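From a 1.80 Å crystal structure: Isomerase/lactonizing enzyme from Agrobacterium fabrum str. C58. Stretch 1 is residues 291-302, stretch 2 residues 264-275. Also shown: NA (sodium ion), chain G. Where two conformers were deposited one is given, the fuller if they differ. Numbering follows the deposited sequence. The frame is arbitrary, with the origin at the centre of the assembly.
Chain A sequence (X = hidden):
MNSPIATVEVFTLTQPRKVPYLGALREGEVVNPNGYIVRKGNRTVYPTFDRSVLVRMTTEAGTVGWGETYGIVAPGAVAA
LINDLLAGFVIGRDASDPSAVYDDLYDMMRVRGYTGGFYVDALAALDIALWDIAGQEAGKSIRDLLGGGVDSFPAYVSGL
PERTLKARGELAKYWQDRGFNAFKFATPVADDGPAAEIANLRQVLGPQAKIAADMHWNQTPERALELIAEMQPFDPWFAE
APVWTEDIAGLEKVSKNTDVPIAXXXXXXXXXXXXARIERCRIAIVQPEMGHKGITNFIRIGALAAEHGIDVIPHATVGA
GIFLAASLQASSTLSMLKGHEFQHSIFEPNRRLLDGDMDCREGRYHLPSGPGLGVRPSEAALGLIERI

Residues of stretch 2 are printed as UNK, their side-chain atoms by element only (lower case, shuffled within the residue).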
# COMPACT_ATOMS: atom_id res chain seq x y z
N GLY A 291 5.40 12.00 7.66
CA GLY A 291 3.99 12.10 7.27
C GLY A 291 3.41 10.81 6.69
O GLY A 291 2.19 10.60 6.74
N HIS A 292 4.28 9.97 6.14
CA HIS A 292 3.91 8.64 5.63
C HIS A 292 3.97 7.57 6.73
O HIS A 292 3.37 6.50 6.57
CB HIS A 292 4.84 8.17 4.48
CG HIS A 292 4.55 8.80 3.15
ND1 HIS A 292 3.27 9.00 2.68
CD2 HIS A 292 5.38 9.23 2.18
CE1 HIS A 292 3.33 9.54 1.48
NE2 HIS A 292 4.60 9.70 1.15
N LYS A 293 4.69 7.84 7.83
CA LYS A 293 5.20 6.77 8.71
C LYS A 293 4.66 6.80 10.13
O LYS A 293 4.23 5.76 10.64
CB LYS A 293 6.75 6.72 8.71
CG LYS A 293 7.35 6.41 7.36
CD LYS A 293 8.86 6.34 7.44
CE LYS A 293 9.46 5.93 6.11
NZ LYS A 293 9.23 6.95 5.03
N GLY A 294 4.69 7.96 10.77
CA GLY A 294 4.28 8.09 12.17
C GLY A 294 5.50 7.82 13.04
O GLY A 294 6.50 7.30 12.55
N ILE A 295 5.41 8.18 14.32
CA ILE A 295 6.55 8.14 15.23
C ILE A 295 7.00 6.70 15.51
O ILE A 295 8.19 6.39 15.46
CB ILE A 295 6.25 8.91 16.54
CG1 ILE A 295 6.25 10.42 16.26
CG2 ILE A 295 7.30 8.56 17.66
CD1 ILE A 295 5.49 11.23 17.27
N THR A 296 6.05 5.83 15.83
CA THR A 296 6.38 4.40 16.06
C THR A 296 7.23 3.79 14.92
O THR A 296 8.28 3.19 15.18
CB THR A 296 5.11 3.58 16.30
OG1 THR A 296 4.43 4.09 17.44
CG2 THR A 296 5.42 2.07 16.47
N ASN A 297 6.79 3.98 13.66
CA ASN A 297 7.55 3.50 12.50
C ASN A 297 8.90 4.14 12.30
O ASN A 297 9.87 3.47 11.94
CB ASN A 297 6.72 3.64 11.20
CG ASN A 297 5.73 2.49 11.02
OD1 ASN A 297 6.06 1.33 11.29
ND2 ASN A 297 4.53 2.81 10.54
N PHE A 298 8.95 5.44 12.54
CA PHE A 298 10.16 6.23 12.34
C PHE A 298 11.22 5.74 13.34
O PHE A 298 12.36 5.50 12.95
CB PHE A 298 9.78 7.68 12.60
CG PHE A 298 10.64 8.70 11.93
CD1 PHE A 298 10.23 9.31 10.74
CD2 PHE A 298 11.80 9.16 12.57
CE1 PHE A 298 10.98 10.33 10.16
CE2 PHE A 298 12.58 10.17 12.00
CZ PHE A 298 12.17 10.76 10.80
N ILE A 299 10.82 5.54 14.61
CA ILE A 299 11.72 5.08 15.68
C ILE A 299 12.30 3.69 15.36
O ILE A 299 13.49 3.42 15.55
CB ILE A 299 10.96 5.11 17.06
CG1 ILE A 299 10.84 6.54 17.60
CG2 ILE A 299 11.60 4.21 18.11
CD1 ILE A 299 12.12 7.37 17.49
N ARG A 300 11.46 2.80 14.86
CA ARG A 300 11.91 1.45 14.45
C ARG A 300 12.84 1.45 13.24
O ARG A 300 13.80 0.69 13.20
CB ARG A 300 10.72 0.51 14.22
CG ARG A 300 9.86 0.35 15.46
CD ARG A 300 8.54 -0.38 15.16
NE ARG A 300 7.83 -0.67 16.41
CZ ARG A 300 6.59 -1.15 16.49
NH1 ARG A 300 5.88 -1.37 15.39
NH2 ARG A 300 6.05 -1.38 17.69
N ILE A 301 12.57 2.31 12.25
CA ILE A 301 13.49 2.50 11.13
C ILE A 301 14.86 3.04 11.62
O ILE A 301 15.94 2.59 11.17
CB ILE A 301 12.86 3.39 10.03
CG1 ILE A 301 11.81 2.57 9.24
CG2 ILE A 301 13.91 3.97 9.11
CD1 ILE A 301 10.80 3.43 8.48
N GLY A 302 14.81 4.01 12.53
CA GLY A 302 16.01 4.57 13.15
C GLY A 302 16.84 3.51 13.89
O GLY A 302 18.06 3.46 13.73
N UNK A 264 17.90 6.39 0.14
CA UNK A 264 16.54 6.01 -0.26
C UNK A 264 15.63 6.06 0.98
O UNK A 264 16.13 6.14 2.10
c UNK A 264 17.11 4.46 -2.22
c UNK A 264 17.14 3.54 0.14
c UNK A 264 16.49 4.54 -0.84
N UNK A 265 14.32 6.01 0.77
CA UNK A 265 13.41 5.67 1.87
C UNK A 265 12.21 6.58 2.11
O UNK A 265 11.36 6.25 2.93
N UNK A 266 12.13 7.72 1.41
CA UNK A 266 11.04 8.68 1.66
C UNK A 266 9.67 8.07 1.41
O UNK A 266 8.69 8.42 2.09
c UNK A 266 10.90 9.78 -0.66
o UNK A 266 12.15 11.58 -1.44
o UNK A 266 10.00 11.55 -1.95
c UNK A 266 11.02 11.06 -1.41
c UNK A 266 11.23 9.95 0.83
N UNK A 267 9.61 7.11 0.48
CA UNK A 267 8.32 6.56 0.07
C UNK A 267 8.03 5.21 0.76
O UNK A 267 7.01 4.58 0.50
c UNK A 267 10.59 5.63 -2.32
o UNK A 267 11.21 6.41 -1.58
c UNK A 267 8.29 6.42 -1.45
c UNK A 267 9.14 5.26 -1.99
o UNK A 267 11.13 5.14 -3.33
N UNK A 268 8.91 4.80 1.66
CA UNK A 268 8.64 3.65 2.54
C UNK A 268 7.52 3.94 3.52
O UNK A 268 7.11 5.10 3.67
c UNK A 268 13.02 2.75 4.08
c UNK A 268 14.39 2.47 4.13
c UNK A 268 12.34 2.55 2.86
c UNK A 268 11.00 2.75 2.44
c UNK A 268 9.89 3.24 3.30
c UNK A 268 14.44 1.79 1.81
c UNK A 268 10.95 2.39 1.13
n UNK A 268 12.19 1.99 0.70
c UNK A 268 13.06 2.08 1.75
c UNK A 268 15.07 1.98 3.01
N UNK A 269 7.05 2.91 4.21
CA UNK A 269 6.10 3.12 5.30
C UNK A 269 6.57 2.53 6.64
O UNK A 269 6.26 3.08 7.68
c UNK A 269 4.05 3.22 3.69
c UNK A 269 3.28 5.74 1.73
c UNK A 269 4.70 2.57 4.92
n UNK A 269 2.86 5.26 2.89
c UNK A 269 3.74 4.69 3.93
n UNK A 269 2.40 6.20 0.86
n UNK A 269 4.58 5.77 1.42
N UNK A 270 7.26 1.38 6.62
CA UNK A 270 7.62 0.70 7.88
C UNK A 270 9.03 0.12 7.76
O UNK A 270 9.61 0.07 6.68
o UNK A 270 6.93 -1.51 7.24
c UNK A 270 5.16 -0.04 8.16
c UNK A 270 6.67 -0.48 8.19
N UNK A 271 9.57 -0.36 8.88
CA UNK A 271 10.86 -1.02 8.88
C UNK A 271 10.88 -2.25 7.96
O UNK A 271 11.94 -2.63 7.46
n UNK A 271 10.68 -3.81 10.83
c UNK A 271 11.25 -1.41 10.31
c UNK A 271 10.36 -2.47 10.88
c UNK A 271 9.15 -2.39 11.48
c UNK A 271 9.72 -4.51 11.40
n UNK A 271 8.78 -3.67 11.81
N UNK A 272 9.71 -2.85 7.71
CA UNK A 272 9.64 -3.97 6.77
C UNK A 272 10.11 -3.58 5.36
O UNK A 272 10.81 -4.33 4.66
c UNK A 272 6.74 -4.70 8.79
c UNK A 272 8.21 -4.53 6.71
c UNK A 272 7.43 -6.59 9.75
c UNK A 272 8.60 -8.59 10.21
c UNK A 272 9.38 -8.42 9.05
c UNK A 272 8.20 -6.38 8.58
c UNK A 272 7.63 -7.69 10.58
c UNK A 272 7.73 -5.16 7.98
c UNK A 272 9.19 -7.31 8.22
n UNK A 272 6.55 -5.55 9.85
N UNK A 273 9.70 -2.39 4.94
CA UNK A 273 10.17 -1.84 3.68
C UNK A 273 11.67 -1.66 3.67
O UNK A 273 12.31 -1.91 2.66
c UNK A 273 7.98 -0.67 3.33
o UNK A 273 7.23 0.19 3.82
c UNK A 273 9.48 -0.51 3.39
o UNK A 273 7.56 -1.69 2.77
N UNK A 274 12.21 -1.19 4.79
CA UNK A 274 13.65 -1.01 4.92
C UNK A 274 14.39 -2.35 4.83
O UNK A 274 15.37 -2.46 4.08
c UNK A 274 17.55 1.00 7.85
s UNK A 274 15.76 1.09 7.72
c UNK A 274 13.99 -0.31 6.22
c UNK A 274 15.48 -0.07 6.39
N UNK A 275 13.90 -3.34 5.58
CA UNK A 275 14.47 -4.70 5.57
C UNK A 275 14.61 -5.31 4.19
O UNK A 275 15.64 -5.90 3.88
n UNK A 275 13.52 -5.24 12.29
c UNK A 275 13.66 -5.29 7.92
c UNK A 275 13.77 -5.77 11.09
c UNK A 275 13.66 -5.64 6.46
c UNK A 275 12.95 -6.30 8.80
n UNK A 275 14.96 -6.30 10.84
n UNK A 275 12.81 -5.77 10.16
NA NA G . 13.93 12.01 -0.32
O HOH W 1 14.26 9.12 -0.40
O HOH W 2 8.71 0.86 11.09
O HOH W 3 14.82 13.49 1.31

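Position 264 carries three carbons, one bearing the other two, and lies out of reach of stretch 1; a branch at CB with no heteroatom is valine, V264. Position 265 has no side-chain atoms, hence G265. Its phi of 130° would jam a CB against the preceding carbonyl O.

Position 266 has three carbons, the last carrying two oxygens: glutamate, E266. CA-to-CB points away from stretch 1, and OE1 binds the sodium ion NA at 2.1 Å, while the backbone O meets H292 CD2 at 3.4 Å, near the plane of the imidazole. Position 267 repeats the inventory, and its CA-to-CB bond also points away; it is E267.

Position 268 has one carbon leading to fused five- and six-membered rings of eight carbons and one nitrogen, which only tryptophan supplies. W268 closes a type I turn from G265, its N donating to G265 O at 3.1 Å, and its CB lies 3.9 Å from K293 CE.

Position 269 shows three carbons, a nitrogen, then a carbon bearing two more nitrogens: arginine. CA-to-CB points away, yet the end of R269 returns to lie flat on H292, with centres 3.7 Å apart and planes at 5°.

Position 270 has a carbon bearing one oxygen and one carbon, which identifies threonine. T270 caps the following helix, OG1 accepting weakly from the N of position 272 at 3.1 Å; its CG2 is 3.5 Å from N297 OD1.

Position 271 has one carbon and a five-membered ring of three carbons and two nitrogens, so H271; CD2 lies 4.2 Å from R300 CD. Position 272 repeats the fused rings of 268 but makes no contact: W272. Position 273 has two carbons, the second with two oxygens: D273, whose OD2 accepts from R269 N at 2.8 Å and T270 N at 3.0 Å.

Position 274 is an unbranched chain of two carbons, sulfur and carbon, hence M274, with SD 3.7 Å from I301 CG2. Position 275 has the same atoms as 269: R275, NE donating to H271 ND1 at 3.0 Å.

The contact buries 595 Å² in total. K293 NZ anchors the turn, donating to G265 O and to W268 O, each at 3.1 Å; the R269–H292 stack packs beside it. Farther along, I301 packs against H271 and M274, while water 2 joins H271 N (2.7 Å) to N297 O (3.0 Å) and N297 OD1 (2.7 Å), bridging the helices, whose axes run 30° apart.

Stretch 2 264-275: VGEEWRTHWDMR
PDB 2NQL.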